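Local coordinates for putative methyl-accepting chemotaxis protein (Salmonella enterica subsp. enterica serovar Typhimurium str. LT2, PDB 6DB1), which probably senses chemical cues outside the cell with this N-terminal ligand-binding domain, as a receptor that feeds the chemotaxis pathway, at residues Asp29-Phe34 against Glu61-Lys66; Pro55-Leu60 against Leu104-Ser109; Glu69-Ser74 against Asn89-Leu94; Met102-Ala105 against Thr111-Ser114. All coordinates share one frame; numbering follows the deposited sequence.

Interaction 1 of 4, residues Asp29-Phe34 against Glu61-Lys66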
loop_
_atom_site.group_PDB
_atom_site.type_symbol
_atom_site.label_atom_id
_atom_site.label_comp_id
_atom_site.label_asym_id
_atom_site.label_seq_id
_atom_site.Cartn_x
_atom_site.Cartn_y
_atom_site.Cartn_z
ATOM N N ASP A 29 3.324 -0.781 1.479
ATOM C CA ASP A 29 4.105 0.299 0.977
ATOM C C ASP A 29 5.615 -0.019 1.097
ATOM O O ASP A 29 6.364 0.200 0.152
ATOM C CB ASP A 29 3.811 1.565 1.757
ATOM C CG ASP A 29 4.570 2.739 1.234
ATOM O OD1 ASP A 29 4.670 2.917 -0.006
ATOM O OD2 ASP A 29 5.066 3.492 2.075
ATOM N N GLN A 30 6.030 -0.558 2.246
ATOM C CA GLN A 30 7.457 -0.869 2.504
ATOM C C GLN A 30 7.943 -2.022 1.617
ATOM O O GLN A 30 9.138 -2.087 1.259
ATOM C CB GLN A 30 7.694 -1.197 3.974
ATOM C CG GLN A 30 7.426 -0.022 4.903
ATOM C CD GLN A 30 8.377 1.120 4.663
ATOM O OE1 GLN A 30 9.545 0.928 4.340
ATOM N NE2 GLN A 30 7.878 2.325 4.857
ATOM N N TYR A 31 7.047 -2.942 1.297
ATOM C CA TYR A 31 7.405 -3.991 0.402
ATOM C C TYR A 31 7.590 -3.413 -1.014
ATOM O O TYR A 31 8.622 -3.672 -1.657
ATOM C CB TYR A 31 6.359 -5.104 0.422
ATOM C CG TYR A 31 6.489 -6.040 -0.748
ATOM C CD1 TYR A 31 7.565 -6.909 -0.848
ATOM C CD2 TYR A 31 5.561 -6.024 -1.776
ATOM C CE1 TYR A 31 7.709 -7.745 -1.940
ATOM C CE2 TYR A 31 5.687 -6.863 -2.870
ATOM C CZ TYR A 31 6.763 -7.727 -2.950
ATOM O OH TYR A 31 6.889 -8.565 -4.021
ATOM N N PHE A 32 6.627 -2.620 -1.509
ATOM C CA PHE A 32 6.783 -2.070 -2.858
ATOM C C PHE A 32 8.054 -1.227 -2.908
ATOM O O PHE A 32 8.790 -1.289 -3.893
ATOM C CB PHE A 32 5.574 -1.264 -3.345
ATOM C CG PHE A 32 4.314 -2.070 -3.544
ATOM C CD1 PHE A 32 4.368 -3.372 -4.019
ATOM C CD2 PHE A 32 3.070 -1.486 -3.383
ATOM C CE1 PHE A 32 3.210 -4.106 -4.224
ATOM C CE2 PHE A 32 1.911 -2.219 -3.598
ATOM C CZ PHE A 32 1.981 -3.530 -4.015
ATOM N N ARG A 33 8.319 -0.470 -1.855
ATOM C CA ARG A 33 9.515 0.325 -1.844
ATOM C C ARG A 33 10.728 -0.590 -2.005
ATOM O O ARG A 33 11.547 -0.371 -2.887
ATOM C CB ARG A 33 9.637 1.163 -0.569
ATOM C CG ARG A 33 8.748 2.399 -0.550
ATOM C CD ARG A 33 8.923 3.180 0.735
ATOM N NE ARG A 33 8.213 4.443 0.686
ATOM C CZ ARG A 33 8.190 5.324 1.675
ATOM N NH1 ARG A 33 8.819 5.052 2.807
ATOM N NH2 ARG A 33 7.545 6.468 1.525
ATOM N N PHE A 34 10.805 -1.614 -1.171
ATOM C CA PHE A 34 11.911 -2.540 -1.179
ATOM C C PHE A 34 12.263 -2.992 -2.598
ATOM O O PHE A 34 13.428 -3.037 -2.940
ATOM C CB PHE A 34 11.593 -3.778 -0.341
ATOM C CG PHE A 34 12.561 -4.906 -0.573
ATOM C CD1 PHE A 34 13.800 -4.909 0.044
ATOM C CD2 PHE A 34 12.245 -5.943 -1.434
ATOM C CE1 PHE A 34 14.705 -5.928 -0.192
ATOM C CE2 PHE A 34 13.149 -6.967 -1.661
ATOM C CZ PHE A 34 14.380 -6.953 -1.047
ATOM N N GLU A 61 13.864 -4.050 6.722
ATOM C CA GLU A 61 13.744 -3.932 8.161
ATOM C C GLU A 61 12.388 -3.301 8.534
ATOM O O GLU A 61 11.779 -3.718 9.522
ATOM C CB GLU A 61 14.917 -3.151 8.745
ATOM C CG GLU A 61 15.651 -3.924 9.812
ATOM C CD GLU A 61 14.774 -4.337 10.976
ATOM O OE1 GLU A 61 15.085 -5.365 11.608
ATOM O OE2 GLU A 61 13.783 -3.625 11.254
ATOM N N ASN A 62 11.901 -2.334 7.751
ATOM C CA ASN A 62 10.595 -1.700 8.041
ATOM C C ASN A 62 9.454 -2.711 7.813
ATOM O O ASN A 62 8.455 -2.699 8.543
ATOM C CB ASN A 62 10.378 -0.421 7.226
ATOM C CG ASN A 62 11.195 0.763 7.700
ATOM O OD1 ASN A 62 11.711 0.775 8.818
ATOM N ND2 ASN A 62 11.274 1.794 6.870
HETATM N N MSE A 63 9.607 -3.574 6.806
HETATM C CA MSE A 63 8.612 -4.597 6.483
HETATM C C MSE A 63 8.529 -5.610 7.607
HETATM O O MSE A 63 7.446 -6.070 7.972
HETATM C CB MSE A 63 9.057 -5.234 5.169
HETATM C CG MSE A 63 7.953 -5.974 4.415
HETATM SE SE MSE A 63 8.639 -6.603 2.672
HETATM C CE MSE A 63 7.462 -8.176 2.517
ATOM N N ARG A 64 9.686 -5.956 8.161
ATOM C CA ARG A 64 9.790 -6.902 9.266
ATOM C C ARG A 64 9.167 -6.275 10.523
ATOM O O ARG A 64 8.438 -6.954 11.259
ATOM C CB ARG A 64 11.257 -7.263 9.511
ATOM C CG ARG A 64 11.463 -8.360 10.542
ATOM C CD ARG A 64 12.922 -8.517 10.929
ATOM N NE ARG A 64 13.821 -8.750 9.808
ATOM C CZ ARG A 64 14.009 -9.926 9.192
ATOM N NH1 ARG A 64 13.269 -10.976 9.503
ATOM N NH2 ARG A 64 14.957 -10.050 8.278
ATOM N N GLN A 65 9.462 -4.994 10.777
ATOM C CA GLN A 65 8.894 -4.292 11.934
ATOM C C GLN A 65 7.368 -4.190 11.794
ATOM O O GLN A 65 6.657 -4.292 12.789
ATOM C CB GLN A 65 9.492 -2.892 12.105
ATOM C CG GLN A 65 8.830 -2.074 13.214
ATOM C CD GLN A 65 8.921 -2.735 14.571
ATOM O OE1 GLN A 65 9.889 -3.428 14.886
ATOM N NE2 GLN A 65 7.916 -2.506 15.400
ATOM N N LYS A 66 6.859 -3.955 10.587
ATOM C CA LYS A 66 5.414 -3.844 10.408
ATOM C C LYS A 66 4.741 -5.209 10.593
ATOM O O LYS A 66 3.665 -5.251 11.108
ATOM C CB LYS A 66 5.081 -3.156 9.087
ATOM C CG LYS A 66 5.424 -1.677 9.089
ATOM C CD LYS A 66 4.755 -0.927 10.222
ATOM C CE LYS A 66 5.128 0.536 10.276
ATOM N NZ LYS A 66 4.517 1.172 11.460
#
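The selenium (SE) of selenomethionine M63, in one of its two modelled conformers, packs on CB of Y31 at 3.5 Å, and just past it CE of M63 comes within 3.6 Å of CD1 of Y31. SE lies 5.0 Å from the centroid of the Y31 ring and 80° off its normal, a Met-aromatic contact made at the ring's edge and holding for that conformer only. There M63 is stretched out, its CG anti to the backbone N (chi1 -160°), which carries the selenium across the gap until it runs alongside the tyrosine, both side chains pointing the same way. A polar pair joins these helices as well: ND2 of N62 donates to OE1 of Q30 at 3.2 Å. The oxygen lies in the N62 amide plane, but the donor stands well above the carbonyl plane of Q30, off its lone pairs; the two amides are turned almost perpendicular. Helices 13-46 and 54-73 are antiparallel neighbours in the four-helix bundle, their axes here 8.7 Å apart at 160°. Further out, L93 of helix 80-105 touches both Y31 and M63, and the Y31 hydroxyl is hydrogen-bonded to S125 of helix 110-144. F32 of this segment packs on F32 of the second subunit.

Interaction 2 of 4, residues Pro55-Leu60 against Leu104-Ser109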
loop_
_atom_site.group_PDB
_atom_site.type_symbol
_atom_site.label_atom_id
_atom_site.label_comp_id
_atom_site.label_asym_id
_atom_site.label_seq_id
_atom_site.Cartn_x
_atom_site.Cartn_y
_atom_site.Cartn_z
ATOM N N PRO A 55 19.521 1.663 1.952
ATOM C CA PRO A 55 18.080 1.959 1.775
ATOM C C PRO A 55 17.187 0.719 1.600
ATOM O O PRO A 55 16.066 0.676 2.135
ATOM C CB PRO A 55 17.959 2.831 0.518
ATOM C CG PRO A 55 19.298 2.718 -0.172
ATOM C CD PRO A 55 20.294 2.338 0.902
ATOM N N ALA A 56 17.647 -0.258 0.830
ATOM C CA ALA A 56 16.849 -1.470 0.655
ATOM C C ALA A 56 16.741 -2.179 2.008
ATOM O O ALA A 56 15.652 -2.589 2.416
ATOM C CB ALA A 56 17.454 -2.358 -0.401
ATOM N N ARG A 57 17.876 -2.290 2.701
ATOM C CA ARG A 57 17.923 -2.907 4.028
ATOM C C ARG A 57 16.929 -2.192 4.953
ATOM O O ARG A 57 16.319 -2.828 5.812
ATOM C CB ARG A 57 19.324 -2.823 4.650
ATOM C CG ARG A 57 20.374 -3.738 4.032
ATOM C CD ARG A 57 21.781 -3.393 4.514
ATOM N NE ARG A 57 22.804 -4.259 3.936
ATOM C CZ ARG A 57 24.121 -4.074 4.037
ATOM N NH1 ARG A 57 24.957 -4.916 3.450
ATOM N NH2 ARG A 57 24.599 -3.036 4.699
ATOM N N GLN A 58 16.804 -0.870 4.793
ATOM C CA GLN A 58 15.898 -0.083 5.622
ATOM C C GLN A 58 14.453 -0.528 5.376
ATOM O O GLN A 58 13.676 -0.652 6.309
ATOM C CB GLN A 58 16.050 1.412 5.328
ATOM C CG GLN A 58 14.960 2.274 5.949
ATOM C CD GLN A 58 15.203 3.749 5.745
ATOM O OE1 GLN A 58 14.346 4.474 5.245
ATOM N NE2 GLN A 58 16.391 4.204 6.110
ATOM N N SER A 59 14.112 -0.732 4.111
ATOM C CA SER A 59 12.770 -1.133 3.743
ATOM C C SER A 59 12.485 -2.553 4.259
ATOM O O SER A 59 11.440 -2.786 4.854
ATOM C CB SER A 59 12.569 -0.995 2.251
ATOM O OG SER A 59 12.684 0.373 1.856
ATOM N N LEU A 60 13.414 -3.483 4.042
ATOM C CA LEU A 60 13.266 -4.851 4.515
ATOM C C LEU A 60 13.038 -4.822 6.026
ATOM O O LEU A 60 12.101 -5.437 6.534
ATOM C CB LEU A 60 14.517 -5.654 4.146
ATOM C CG LEU A 60 14.534 -7.124 4.568
ATOM C CD1 LEU A 60 15.446 -7.929 3.669
ATOM C CD2 LEU A 60 14.944 -7.299 6.023
ATOM N N LEU A 104 21.017 -12.538 -1.766
ATOM C CA LEU A 104 21.448 -12.945 -3.087
ATOM C C LEU A 104 21.966 -11.720 -3.858
ATOM O O LEU A 104 22.886 -11.830 -4.665
ATOM C CB LEU A 104 20.235 -13.590 -3.767
ATOM C CG LEU A 104 20.497 -14.754 -4.723
ATOM C CD1 LEU A 104 21.333 -15.839 -4.056
ATOM C CD2 LEU A 104 19.174 -15.340 -5.196
ATOM N N ALA A 105 21.406 -10.547 -3.596
ATOM C CA ALA A 105 21.825 -9.324 -4.293
ATOM C C ALA A 105 23.235 -8.922 -3.840
ATOM O O ALA A 105 23.961 -8.211 -4.546
ATOM C CB ALA A 105 20.834 -8.213 -4.035
ATOM N N GLN A 106 23.609 -9.392 -2.661
ATOM C CA GLN A 106 24.901 -9.094 -2.102
ATOM C C GLN A 106 25.903 -10.213 -2.442
ATOM O O GLN A 106 27.026 -10.169 -1.960
ATOM C CB GLN A 106 24.742 -8.878 -0.594
ATOM C CG GLN A 106 23.877 -7.670 -0.251
ATOM C CD GLN A 106 23.502 -7.571 1.209
ATOM O OE1 GLN A 106 23.607 -6.514 1.821
ATOM N NE2 GLN A 106 23.063 -8.677 1.787
ATOM N N GLN A 107 25.553 -11.182 -3.295
ATOM C CA GLN A 107 26.522 -12.264 -3.565
ATOM C C GLN A 107 26.266 -12.930 -4.933
ATOM O O GLN A 107 27.179 -13.002 -5.769
ATOM C CB GLN A 107 26.480 -13.282 -2.415
ATOM C CG GLN A 107 25.259 -14.198 -2.420
ATOM C CD GLN A 107 24.997 -14.884 -1.100
ATOM O OE1 GLN A 107 25.044 -14.272 -0.034
ATOM N NE2 GLN A 107 24.632 -16.152 -1.172
ATOM N N GLY A 108 25.033 -13.394 -5.161
ATOM C CA GLY A 108 24.638 -14.132 -6.372
ATOM C C GLY A 108 24.843 -13.362 -7.667
ATOM O O GLY A 108 25.546 -12.350 -7.712
ATOM N N SER A 109 24.213 -13.880 -8.724
ATOM C CA SER A 109 24.298 -13.321 -10.075
ATOM C C SER A 109 22.893 -13.056 -10.628
ATOM O O SER A 109 21.908 -13.029 -9.883
ATOM C CB SER A 109 25.042 -14.270 -10.979
ATOM O OG SER A 109 24.274 -15.445 -11.209
#
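OE1 of Q106 is gripped by two nitrogens of one guanidinium. NH1 of R57 makes the sound bond, 2.7 Å to OE1 of Q106 with an N-H...O angle of 157°; NE of R57 adds a weak, more bent one at 3.2 Å to the same oxygen. The oxygen sits at the edge of the guanidinium, close to its plane, while NH1 is tilted 29° from the carbonyl plane of Q106. The guanidinium and amide planes are 69° apart and the two side chains cross at a slant. Both residues have long, extended chains, and they need them: even the nearest CA atoms of the two segments, those of R57 and Q106, are 11.2 Å apart. The bond ties helix 54-73, near its start, to the turn that leaves helix 80-105, at one end of the four-helix bundle. Behind it M102 touches the side chains of A56, R57 and L60, adding apolar packing between these two helices. Beyond the turn, S109 is the N-cap of helix 110-144, its OG making a weak bond to N of T111. As Q106 is neutral, the link is a charge-assisted hydrogen bond, not a salt bridge; water probably competes for both exposed groups, and crystal packing touches both residues.

Interaction 3 of 4, residues Glu69-Ser74 against Asn89-Leu94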
loop_
_atom_site.group_PDB
_atom_site.type_symbol
_atom_site.label_atom_id
_atom_site.label_comp_id
_atom_site.label_asym_id
_atom_site.label_seq_id
_atom_site.Cartn_x
_atom_site.Cartn_y
_atom_site.Cartn_z
ATOM N N GLU A 69 4.400 -5.682 14.314
ATOM C CA GLU A 69 3.340 -4.815 14.816
ATOM C C GLU A 69 1.969 -5.403 14.432
ATOM O O GLU A 69 0.995 -5.347 15.230
ATOM C CB GLU A 69 3.542 -3.421 14.228
ATOM C CG GLU A 69 3.146 -2.283 15.130
ATOM C CD GLU A 69 3.236 -0.925 14.446
ATOM O OE1 GLU A 69 2.364 -0.076 14.738
ATOM O OE2 GLU A 69 4.156 -0.726 13.601
HETATM N N MSE A 70 1.884 -6.003 13.247
HETATM C CA MSE A 70 0.609 -6.590 12.816
HETATM C C MSE A 70 0.264 -7.740 13.697
HETATM O O MSE A 70 -0.889 -7.865 14.129
HETATM C CB MSE A 70 0.616 -7.057 11.362
HETATM C CG MSE A 70 -0.812 -7.296 10.823
HETATM SE SE MSE A 70 -1.754 -5.604 10.450
HETATM C CE MSE A 70 -3.440 -6.430 9.911
ATOM N N LYS A 71 1.263 -8.578 14.001
ATOM C CA LYS A 71 1.064 -9.763 14.864
ATOM C C LYS A 71 0.590 -9.364 16.269
ATOM O O LYS A 71 -0.279 -10.039 16.854
ATOM C CB LYS A 71 2.373 -10.545 15.020
ATOM C CG LYS A 71 2.781 -11.380 13.816
ATOM C CD LYS A 71 4.128 -12.018 13.989
ATOM C CE LYS A 71 4.398 -13.063 12.935
ATOM N NZ LYS A 71 5.825 -13.443 12.929
ATOM N N ALA A 72 1.208 -8.315 16.820
ATOM C CA ALA A 72 0.886 -7.820 18.166
ATOM C C ALA A 72 -0.566 -7.326 18.251
ATOM O O ALA A 72 -1.154 -7.393 19.326
ATOM C CB ALA A 72 1.869 -6.735 18.569
ATOM N N LEU A 73 -1.135 -6.865 17.127
ATOM C CA LEU A 73 -2.521 -6.328 17.039
ATOM C C LEU A 73 -3.559 -7.398 16.676
ATOM O O LEU A 73 -4.754 -7.125 16.775
ATOM C CB LEU A 73 -2.578 -5.281 15.912
ATOM C CG LEU A 73 -1.821 -3.969 16.116
ATOM C CD1 LEU A 73 -1.948 -3.096 14.877
ATOM C CD2 LEU A 73 -2.321 -3.211 17.336
ATOM N N SER A 74 -3.119 -8.599 16.290
ATOM C CA SER A 74 -4.002 -9.618 15.737
ATOM C C SER A 74 -4.282 -10.794 16.696
ATOM O O SER A 74 -3.446 -11.170 17.547
ATOM C CB SER A 74 -3.396 -10.090 14.449
ATOM O OG SER A 74 -3.069 -8.962 13.631
ATOM N N ASN A 89 1.000 -15.121 4.971
ATOM C CA ASN A 89 1.437 -14.718 3.622
ATOM C C ASN A 89 2.445 -13.568 3.729
ATOM O O ASN A 89 3.399 -13.490 2.937
ATOM C CB ASN A 89 0.240 -14.410 2.718
ATOM C CG ASN A 89 -0.538 -15.658 2.369
ATOM O OD1 ASN A 89 -0.063 -16.767 2.601
ATOM N ND2 ASN A 89 -1.709 -15.495 1.776
ATOM N N TRP A 90 2.259 -12.688 4.709
ATOM C CA TRP A 90 3.190 -11.582 4.920
ATOM C C TRP A 90 4.547 -12.173 5.306
ATOM O O TRP A 90 5.576 -11.829 4.735
ATOM C CB TRP A 90 2.676 -10.668 6.034
ATOM C CG TRP A 90 3.347 -9.337 6.190
ATOM C CD1 TRP A 90 4.644 -9.006 5.943
ATOM C CD2 TRP A 90 2.762 -8.185 6.820
ATOM N NE1 TRP A 90 4.872 -7.700 6.283
ATOM C CE2 TRP A 90 3.733 -7.174 6.831
ATOM C CE3 TRP A 90 1.488 -7.894 7.304
ATOM C CZ2 TRP A 90 3.484 -5.909 7.349
ATOM C CZ3 TRP A 90 1.230 -6.640 7.807
ATOM C CH2 TRP A 90 2.230 -5.670 7.851
ATOM N N GLN A 91 4.519 -13.070 6.298
ATOM C CA GLN A 91 5.760 -13.697 6.814
ATOM C C GLN A 91 6.454 -14.510 5.709
ATOM O O GLN A 91 7.680 -14.517 5.629
ATOM C CB GLN A 91 5.476 -14.541 8.061
ATOM C CG GLN A 91 6.717 -15.253 8.594
ATOM C CD GLN A 91 6.551 -15.753 10.007
ATOM O OE1 GLN A 91 5.879 -15.136 10.830
ATOM N NE2 GLN A 91 7.220 -16.851 10.322
ATOM N N ALA A 92 5.684 -15.184 4.860
ATOM C CA ALA A 92 6.280 -15.963 3.779
ATOM C C ALA A 92 6.960 -15.018 2.772
ATOM O O ALA A 92 8.093 -15.251 2.362
ATOM C CB ALA A 92 5.221 -16.816 3.117
ATOM N N LEU A 93 6.249 -13.968 2.370
ATOM C CA LEU A 93 6.773 -13.019 1.409
ATOM C C LEU A 93 8.137 -12.503 1.872
ATOM O O LEU A 93 9.066 -12.367 1.070
ATOM C CB LEU A 93 5.762 -11.880 1.256
ATOM C CG LEU A 93 6.203 -10.689 0.409
ATOM C CD1 LEU A 93 6.698 -11.134 -0.960
ATOM C CD2 LEU A 93 5.054 -9.701 0.274
ATOM N N LEU A 94 8.248 -12.281 3.176
ATOM C CA LEU A 94 9.441 -11.737 3.775
ATOM C C LEU A 94 10.547 -12.787 3.894
ATOM O O LEU A 94 11.675 -12.545 3.452
ATOM C CB LEU A 94 9.083 -11.196 5.164
ATOM C CG LEU A 94 10.246 -10.681 6.015
ATOM C CD1 LEU A 94 10.864 -9.418 5.420
ATOM C CD2 LEU A 94 9.777 -10.417 7.439
#
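In selenomethionine M70, whose CB already points at W90, a chi1 of -164° sets CG anti to the backbone N, against the indole, and the bend at chi2 (75°) turns the end of the chain away. CB of M70 sits 3.6 Å from CZ3 of W90, CG of M70 is 3.7 Å from the same carbon, and the selenium, SE, stays 4.1 Å from it. The two side chains cross at about a right angle. SE is 5.4 Å from the centroid of the six-membered ring and 77° off its normal, so this Met-aromatic contact is made at the ring edge.

One residue along on each helix the contact turns polar. K71 and Q91 are both extended and also cross at about a right angle, and NZ of K71 donates to OE1 of Q91 at 2.7 Å, tilted somewhat from the carbonyl plane.

Together the pairs join the last turns of helix 54-73 to helix 80-105, two successive helices of the four-helix bundle. F128 of helix 110-144 meets the W90 ring edge-to-face, and F135 touches M70, so the buried half of the contact belongs to the bundle core. At the rim, E68 forms a long, weak ion pair with K71, and E95 takes a weak bond from NE2 of Q91.

The chemistry is split accordingly: dispersion inside, and at the margin a short bond to an amide that the positive lysine probably polarises. Being neutral, that amide cannot offset the lysine's charge, which E68 may balance weakly from a distance.

Interaction 4 of 4, residues Met102-Ala105 against Thr111-Ser114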
loop_
_atom_site.group_PDB
_atom_site.type_symbol
_atom_site.label_atom_id
_atom_site.label_comp_id
_atom_site.label_asym_id
_atom_site.label_seq_id
_atom_site.Cartn_x
_atom_site.Cartn_y
_atom_site.Cartn_z
HETATM N N MSE A 102 17.694 -10.080 -0.972
HETATM C CA MSE A 102 18.717 -9.228 -0.376
HETATM C C MSE A 102 20.032 -9.922 -0.168
HETATM O O MSE A 102 21.086 -9.345 -0.424
HETATM C CB MSE A 102 18.249 -8.740 0.977
HETATM C CG MSE A 102 17.693 -7.343 0.829
HETATM SE SE MSE A 102 19.110 -6.046 1.204
HETATM C CE MSE A 102 19.060 -5.337 -0.614
ATOM N N GLN A 103 19.995 -11.158 0.313
ATOM C CA GLN A 103 21.223 -11.898 0.561
ATOM C C GLN A 103 21.864 -12.277 -0.784
ATOM O O GLN A 103 23.095 -12.245 -0.942
ATOM C CB GLN A 103 20.922 -13.092 1.470
ATOM C CG GLN A 103 20.543 -12.665 2.888
ATOM C CD GLN A 103 20.180 -13.804 3.817
ATOM O OE1 GLN A 103 19.650 -14.836 3.401
ATOM N NE2 GLN A 103 20.415 -13.598 5.106
ATOM N N LEU A 104 21.017 -12.538 -1.766
ATOM C CA LEU A 104 21.448 -12.945 -3.087
ATOM C C LEU A 104 21.966 -11.720 -3.858
ATOM O O LEU A 104 22.886 -11.830 -4.665
ATOM C CB LEU A 104 20.235 -13.590 -3.767
ATOM C CG LEU A 104 20.497 -14.754 -4.723
ATOM C CD1 LEU A 104 21.333 -15.839 -4.056
ATOM C CD2 LEU A 104 19.174 -15.340 -5.196
ATOM N N ALA A 105 21.406 -10.547 -3.596
ATOM C CA ALA A 105 21.825 -9.324 -4.293
ATOM C C ALA A 105 23.235 -8.922 -3.840
ATOM O O ALA A 105 23.961 -8.211 -4.546
ATOM C CB ALA A 105 20.834 -8.213 -4.035
ATOM N N THR A 111 21.533 -15.120 -12.564
ATOM C CA THR A 111 20.975 -16.492 -12.515
ATOM C C THR A 111 20.302 -16.732 -11.160
ATOM O O THR A 111 19.538 -17.690 -10.992
ATOM C CB THR A 111 22.059 -17.569 -12.695
ATOM O OG1 THR A 111 22.986 -17.162 -13.700
ATOM C CG2 THR A 111 21.494 -18.927 -13.057
ATOM N N ALA A 112 20.619 -15.872 -10.195
ATOM C CA ALA A 112 20.079 -16.009 -8.861
ATOM C C ALA A 112 19.154 -14.826 -8.531
ATOM O O ALA A 112 17.957 -14.918 -8.757
ATOM C CB ALA A 112 21.221 -16.146 -7.880
ATOM N N TRP A 113 19.720 -13.714 -8.058
ATOM C CA TRP A 113 18.928 -12.542 -7.616
ATOM C C TRP A 113 17.891 -12.105 -8.657
ATOM O O TRP A 113 16.760 -11.815 -8.301
ATOM C CB TRP A 113 19.824 -11.358 -7.219
ATOM C CG TRP A 113 19.049 -10.078 -7.194
ATOM C CD1 TRP A 113 18.177 -9.661 -6.232
ATOM C CD2 TRP A 113 19.008 -9.084 -8.232
ATOM N NE1 TRP A 113 17.614 -8.466 -6.590
ATOM C CE2 TRP A 113 18.106 -8.086 -7.811
ATOM C CE3 TRP A 113 19.654 -8.933 -9.464
ATOM C CZ2 TRP A 113 17.836 -6.954 -8.580
ATOM C CZ3 TRP A 113 19.390 -7.815 -10.223
ATOM C CH2 TRP A 113 18.493 -6.840 -9.785
ATOM N N SER A 114 18.273 -12.005 -9.916
ATOM C CA SER A 114 17.314 -11.564 -10.921
ATOM C C SER A 114 16.310 -12.686 -11.228
ATOM O O SER A 114 15.114 -12.426 -11.326
ATOM C CB SER A 114 18.014 -11.090 -12.167
ATOM O OG SER A 114 17.089 -10.534 -13.092
#
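L104 drives its CD2 into the backbone of the next helix, 3.3 Å from N of W113 and 3.4 Å from C of A112. This is the closing end of a helical hairpin: helix 80-105 stops, a short turn follows, and helix 110-144 sets off back along the four-helix bundle. The fit is tightest around this one branch of the leucine. Its CD2 also meets CB of A112 at 3.5 Å, and CB of L104 lies 4.1 Å from CB of W113. Its chi1 of -146° falls well short of a staggered value, as though the branch were pushed to fit. The helix it faces is irregular too, with a wider pi-type turn through 111-114. The other branch is looser, CD1 of L104 at 3.8 Å from CB of A112, and both of these residues are partly exposed to solvent. Away from them the indole of W113 also touches L38 and M42 of helix 13-46. There the buried A105 puts its methyl over the face of the indole in a CH-pi contact, its CB standing 4.1 Å from the centroid of the five-membered ring, 26° off the normal, and 3.7 Å from CD1 of W113.

All four contacts lie in one antiparallel four-helix bundle and between them use every helix. Interactions 1, 2 and 3 share helix 54-73, which meets helix 13-46 in the first and helix 80-105 or its trailing turn in the others; interaction 4 joins helices 80-105 and 110-144. Interaction 1 closes before interaction 3 opens, interaction 3 is nested inside the loop closed by interaction 2, and interaction 4 begins where 2 ends. Interactions 2 and 4 have centres about 8 Å apart at one end; the centres of 3 and 4 are about 24 Å apart. Interaction 1, near the middle, touches the other three, so the contacts are linked through the middle of the bundle of this sensor domain.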